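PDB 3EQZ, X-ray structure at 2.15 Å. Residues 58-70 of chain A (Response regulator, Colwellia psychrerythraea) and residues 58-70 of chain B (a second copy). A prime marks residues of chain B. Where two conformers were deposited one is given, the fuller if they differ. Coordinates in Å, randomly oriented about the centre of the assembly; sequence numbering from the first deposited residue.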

# COMPACT_ATOMS: atom_id res chain seq x y z
N ASP A 58 -5.16 -11.50 -16.37
CA ASP A 58 -6.27 -12.45 -16.34
C ASP A 58 -6.88 -12.71 -14.96
O ASP A 58 -8.01 -13.15 -14.87
N MET A 59 -6.15 -12.50 -13.89
CA MET A 59 -6.81 -12.72 -12.57
C MET A 59 -7.24 -14.16 -12.15
O MET A 59 -8.15 -14.33 -11.33
N ASP A 60 -6.61 -15.18 -12.72
CA ASP A 60 -6.77 -16.55 -12.20
C ASP A 60 -6.23 -16.62 -10.76
O ASP A 60 -6.71 -17.40 -9.94
N GLY A 61 -5.22 -15.83 -10.43
CA GLY A 61 -4.67 -15.83 -9.06
C GLY A 61 -5.69 -15.22 -8.12
O GLY A 61 -5.87 -15.68 -7.00
N ILE A 62 -6.39 -14.19 -8.57
CA ILE A 62 -7.43 -13.57 -7.71
C ILE A 62 -8.53 -14.62 -7.38
O ILE A 62 -8.99 -14.73 -6.24
N GLU A 63 -8.97 -15.38 -8.40
CA GLU A 63 -9.92 -16.47 -8.16
C GLU A 63 -9.38 -17.48 -7.14
O GLU A 63 -10.10 -17.89 -6.24
N VAL A 64 -8.10 -17.85 -7.24
CA VAL A 64 -7.51 -18.77 -6.27
C VAL A 64 -7.58 -18.21 -4.84
O VAL A 64 -7.92 -18.92 -3.89
N ILE A 65 -7.25 -16.93 -4.68
CA ILE A 65 -7.36 -16.31 -3.34
C ILE A 65 -8.85 -16.30 -2.85
O ILE A 65 -9.10 -16.57 -1.69
N ARG A 66 -9.80 -16.02 -3.74
CA ARG A 66 -11.23 -16.00 -3.32
C ARG A 66 -11.63 -17.40 -2.88
O ARG A 66 -12.23 -17.56 -1.83
N HIS A 67 -11.30 -18.41 -3.71
CA HIS A 67 -11.54 -19.81 -3.34
C HIS A 67 -10.97 -20.18 -1.98
O HIS A 67 -11.68 -20.73 -1.15
N LEU A 68 -9.69 -19.90 -1.75
CA LEU A 68 -9.05 -20.24 -0.45
C LEU A 68 -9.70 -19.50 0.75
O LEU A 68 -9.81 -20.03 1.86
N ALA A 69 -10.07 -18.24 0.53
CA ALA A 69 -10.82 -17.51 1.54
C ALA A 69 -12.22 -18.13 1.80
O ALA A 69 -12.61 -18.34 2.93
N GLU A 70 -12.97 -18.42 0.76
CA GLU A 70 -14.30 -19.03 0.94
C GLU A 70 -14.21 -20.30 1.78
O GLU A 70 -15.07 -20.54 2.63
N ASP B 58 -15.22 -11.34 4.37
CA ASP B 58 -15.48 -12.34 3.31
C ASP B 58 -14.89 -11.85 1.98
O ASP B 58 -14.44 -10.68 1.87
N MET B 59 -14.92 -12.71 0.96
CA MET B 59 -14.30 -12.24 -0.31
C MET B 59 -15.36 -11.96 -1.37
O MET B 59 -15.03 -11.79 -2.54
N ASP B 60 -16.62 -11.82 -0.97
CA ASP B 60 -17.69 -11.48 -1.92
C ASP B 60 -17.48 -10.19 -2.71
O ASP B 60 -17.77 -10.16 -3.88
N GLY B 61 -16.96 -9.14 -2.07
CA GLY B 61 -16.68 -7.90 -2.82
C GLY B 61 -15.58 -8.11 -3.87
O GLY B 61 -15.69 -7.70 -5.03
N ILE B 62 -14.52 -8.79 -3.47
CA ILE B 62 -13.48 -9.14 -4.44
C ILE B 62 -14.00 -9.95 -5.61
O ILE B 62 -13.58 -9.75 -6.75
N GLU B 63 -14.90 -10.89 -5.36
CA GLU B 63 -15.50 -11.66 -6.49
C GLU B 63 -16.32 -10.81 -7.46
O GLU B 63 -16.36 -11.05 -8.66
N VAL B 64 -17.03 -9.81 -6.94
CA VAL B 64 -17.78 -8.94 -7.85
C VAL B 64 -16.79 -8.15 -8.72
O VAL B 64 -16.99 -8.01 -9.92
N ILE B 65 -15.70 -7.64 -8.12
CA ILE B 65 -14.67 -6.93 -8.88
C ILE B 65 -14.06 -7.81 -9.95
O ILE B 65 -13.98 -7.40 -11.12
N ARG B 66 -13.63 -9.01 -9.57
CA ARG B 66 -13.15 -10.02 -10.53
C ARG B 66 -14.18 -10.26 -11.66
O ARG B 66 -13.85 -10.23 -12.82
N HIS B 67 -15.43 -10.53 -11.31
CA HIS B 67 -16.43 -10.76 -12.36
C HIS B 67 -16.58 -9.54 -13.28
O HIS B 67 -16.57 -9.65 -14.51
N LEU B 68 -16.73 -8.36 -12.69
CA LEU B 68 -16.88 -7.14 -13.48
C LEU B 68 -15.72 -6.93 -14.42
O LEU B 68 -15.91 -6.54 -15.56
N ALA B 69 -14.51 -7.18 -13.94
CA ALA B 69 -13.31 -6.96 -14.77
C ALA B 69 -13.24 -7.98 -15.92
O ALA B 69 -12.89 -7.65 -17.05
N GLU B 70 -13.54 -9.25 -15.61
CA GLU B 70 -13.49 -10.28 -16.68
C GLU B 70 -14.49 -10.00 -17.81
O GLU B 70 -14.15 -10.14 -18.99

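Two copies of the same helix packed nearly antiparallel offer a worked example of a general principle: an arrangement close to twofold sets Ile62 and Glu63 against their own copies near the middle and pairs the N-terminal Met59 of each stretch with the later helical turns of the other. In this response regulator the two 60-70 helices run at 156° to each other, with axes 9.9 Å apart at closest approach, and together the stretches bury 490 Å².

Asp58′ stays clear of the contact, and the walk along chain B begins in earnest at Met59′, the N-cap residue. Its CA-to-CB bond points toward chain A, and the side chain (chi1 m, chi2 off-well at -92°, chi3 m at -36°) lies across the later turns of the opposite helix. CG of Met59′ packs 3.4 Å from CB of Ala69, SD of Met59′ lies 4.0 Å from CG2 of Ile65, and CE of Met59′ reaches 4.0 Å from CA of Arg66. Asp60′ points away and Gly61′ makes no contact.

At Ile62′ like meets like. Both isoleucines are m, m and start toward the partner, and CG2 of Ile62′ meets CG2 of Ile62 at 3.9 Å, while the side-chain ends lead away.

Glu63′ leaves its backbone sideways, but t and p torsions bring its carboxylate nearer to chain A. OE1 of Glu63′ lies 3.1 Å from CD of Arg66 and forms a salt bridge with NE of Arg66 at 3.5 Å. OE1 of Glu63′ also sits 3.4 Å from OE1 of Glu63, a like-charge approach compensated by the arginines. Within chain B, NE of Arg66′ donates to OE1 of Glu63′ at 3.1 Å and NH2 of Arg66′ to OE2 of Glu63′ at 2.6 Å.

Val64′ is out of reach. Arg66′ points toward chain A with chi1 t, chi2 off-well at -147° and chi3 p. Its aliphatic part serves the apolar packing, CG of Arg66′ touching CE of Met59 at 3.7 Å. Its charge serves the carboxylates: NE of Arg66′ makes a long salt bridge to OE1 of Glu63, 3.7 Å, with the oxygen well out of the guanidinium plane, so charge alone operates. NH1 of Arg66′ is held by OE2 of Glu70′ at a very short 2.4 Å.

His67′ points away and Leu68′ is out of reach. Ala69′ closes the contact, its CB 3.8 Å from SD of Met59, a looser echo of the first pairing. No hydrogen bond crosses between the stretches.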

# COMPACT_ATOMS: atom_id res chain seq x y z
CB ASP A 58 -5.81 -13.81 -16.91
CG ASP A 58 -5.11 -13.66 -18.24
OD1 ASP A 58 -5.84 -13.53 -19.27
OD2 ASP A 58 -3.84 -13.62 -18.23
CB MET A 59 -8.06 -11.85 -12.53
CG MET A 59 -7.80 -10.40 -12.97
SD MET A 59 -9.34 -9.55 -12.74
CE MET A 59 -9.28 -9.59 -10.96
CB ASP A 60 -6.01 -17.56 -13.08
CG ASP A 60 -6.75 -17.90 -14.40
OD1 ASP A 60 -7.93 -17.53 -14.57
OD2 ASP A 60 -6.14 -18.58 -15.29
CB ILE A 62 -8.00 -12.29 -8.39
CG1 ILE A 62 -6.87 -11.31 -8.73
CG2 ILE A 62 -9.08 -11.61 -7.54
CD1 ILE A 62 -6.11 -10.81 -7.53
CB GLU A 63 -10.30 -17.16 -9.48
CG GLU A 63 -11.19 -18.39 -9.38
CD GLU A 63 -12.56 -18.15 -8.69
OE1 GLU A 63 -12.99 -16.98 -8.47
OE2 GLU A 63 -13.20 -19.18 -8.37
CB VAL A 64 -6.04 -19.19 -6.58
CG1 VAL A 64 -5.51 -20.02 -5.44
CG2 VAL A 64 -5.94 -19.96 -7.92
CB ILE A 65 -6.77 -14.88 -3.32
CG1 ILE A 65 -5.22 -14.91 -3.40
CG2 ILE A 65 -7.26 -14.08 -2.06
CD1 ILE A 65 -4.67 -13.70 -4.15
CB ARG A 66 -12.15 -15.56 -4.48
CG ARG A 66 -13.64 -15.55 -4.07
CD ARG A 66 -14.56 -15.86 -5.23
NE ARG A 66 -14.14 -17.05 -5.97
CZ ARG A 66 -14.42 -18.29 -5.56
NH1 ARG A 66 -15.12 -18.45 -4.44
NH2 ARG A 66 -14.01 -19.35 -6.25
CB HIS A 67 -11.02 -20.77 -4.43
CG HIS A 67 -11.20 -22.22 -4.07
ND1 HIS A 67 -12.24 -22.98 -4.56
CD2 HIS A 67 -10.52 -23.02 -3.22
CE1 HIS A 67 -12.17 -24.19 -4.06
NE2 HIS A 67 -11.14 -24.25 -3.23
CB LEU A 68 -7.55 -19.89 -0.51
CG LEU A 68 -6.65 -20.72 -1.47
CD1 LEU A 68 -5.30 -20.05 -1.66
CD2 LEU A 68 -6.47 -22.18 -0.98
CB ALA A 69 -10.94 -15.99 1.15
CB GLU A 70 -14.92 -19.36 -0.40
CG GLU A 70 -16.31 -19.97 -0.32
CD GLU A 70 -16.97 -20.05 -1.69
OE1 GLU A 70 -16.47 -19.39 -2.64
OE2 GLU A 70 -17.99 -20.79 -1.81
CB ASP B 58 -17.01 -12.54 3.13
CG ASP B 58 -17.69 -12.96 4.43
OD1 ASP B 58 -17.15 -13.90 5.09
OD2 ASP B 58 -18.73 -12.36 4.80
CB MET B 59 -13.18 -13.17 -0.86
CG MET B 59 -11.72 -12.98 -0.33
SD MET B 59 -10.43 -11.92 -1.10
CE MET B 59 -10.76 -12.10 -2.85
CB ASP B 60 -19.07 -11.45 -1.26
CG ASP B 60 -19.43 -12.77 -0.61
OD1 ASP B 60 -19.22 -13.84 -1.25
OD2 ASP B 60 -19.89 -12.73 0.56
CB ILE B 62 -12.32 -9.88 -3.75
CG1 ILE B 62 -11.88 -9.07 -2.54
CG2 ILE B 62 -11.14 -9.99 -4.71
CD1 ILE B 62 -11.71 -7.57 -2.87
CB GLU B 63 -16.40 -12.79 -5.94
CG GLU B 63 -16.96 -13.73 -7.07
CD GLU B 63 -15.88 -14.11 -8.14
OE1 GLU B 63 -14.68 -14.12 -7.79
OE2 GLU B 63 -16.21 -14.38 -9.33
CB VAL B 64 -18.69 -8.01 -7.01
CG1 VAL B 64 -19.25 -6.85 -7.82
CG2 VAL B 64 -19.83 -8.85 -6.32
CB ILE B 65 -13.56 -6.39 -7.92
CG1 ILE B 65 -14.13 -5.22 -7.13
CG2 ILE B 65 -12.31 -5.98 -8.71
CD1 ILE B 65 -13.21 -4.78 -5.97
CB ARG B 66 -12.85 -11.37 -9.84
CG ARG B 66 -11.92 -12.24 -10.72
CD ARG B 66 -12.13 -13.75 -10.63
NE ARG B 66 -13.53 -14.11 -10.71
CZ ARG B 66 -14.20 -14.30 -11.84
NH1 ARG B 66 -13.61 -14.17 -13.03
NH2 ARG B 66 -15.51 -14.60 -11.78
CB HIS B 67 -17.79 -11.11 -11.72
CG HIS B 67 -18.88 -11.33 -12.73
ND1 HIS B 67 -19.21 -12.59 -13.21
CD2 HIS B 67 -19.71 -10.45 -13.35
CE1 HIS B 67 -20.20 -12.47 -14.09
NE2 HIS B 67 -20.51 -11.19 -14.20
CB LEU B 68 -17.07 -5.89 -12.58
CG LEU B 68 -18.33 -5.83 -11.70
CD1 LEU B 68 -18.18 -4.68 -10.76
CD2 LEU B 68 -19.62 -5.67 -12.46
CB ALA B 69 -12.03 -7.07 -13.91
CB GLU B 70 -13.73 -11.65 -16.09
CG GLU B 70 -13.89 -12.71 -17.15
CD GLU B 70 -14.45 -14.00 -16.60
OE1 GLU B 70 -15.05 -14.76 -17.42
OE2 GLU B 70 -14.30 -14.23 -15.35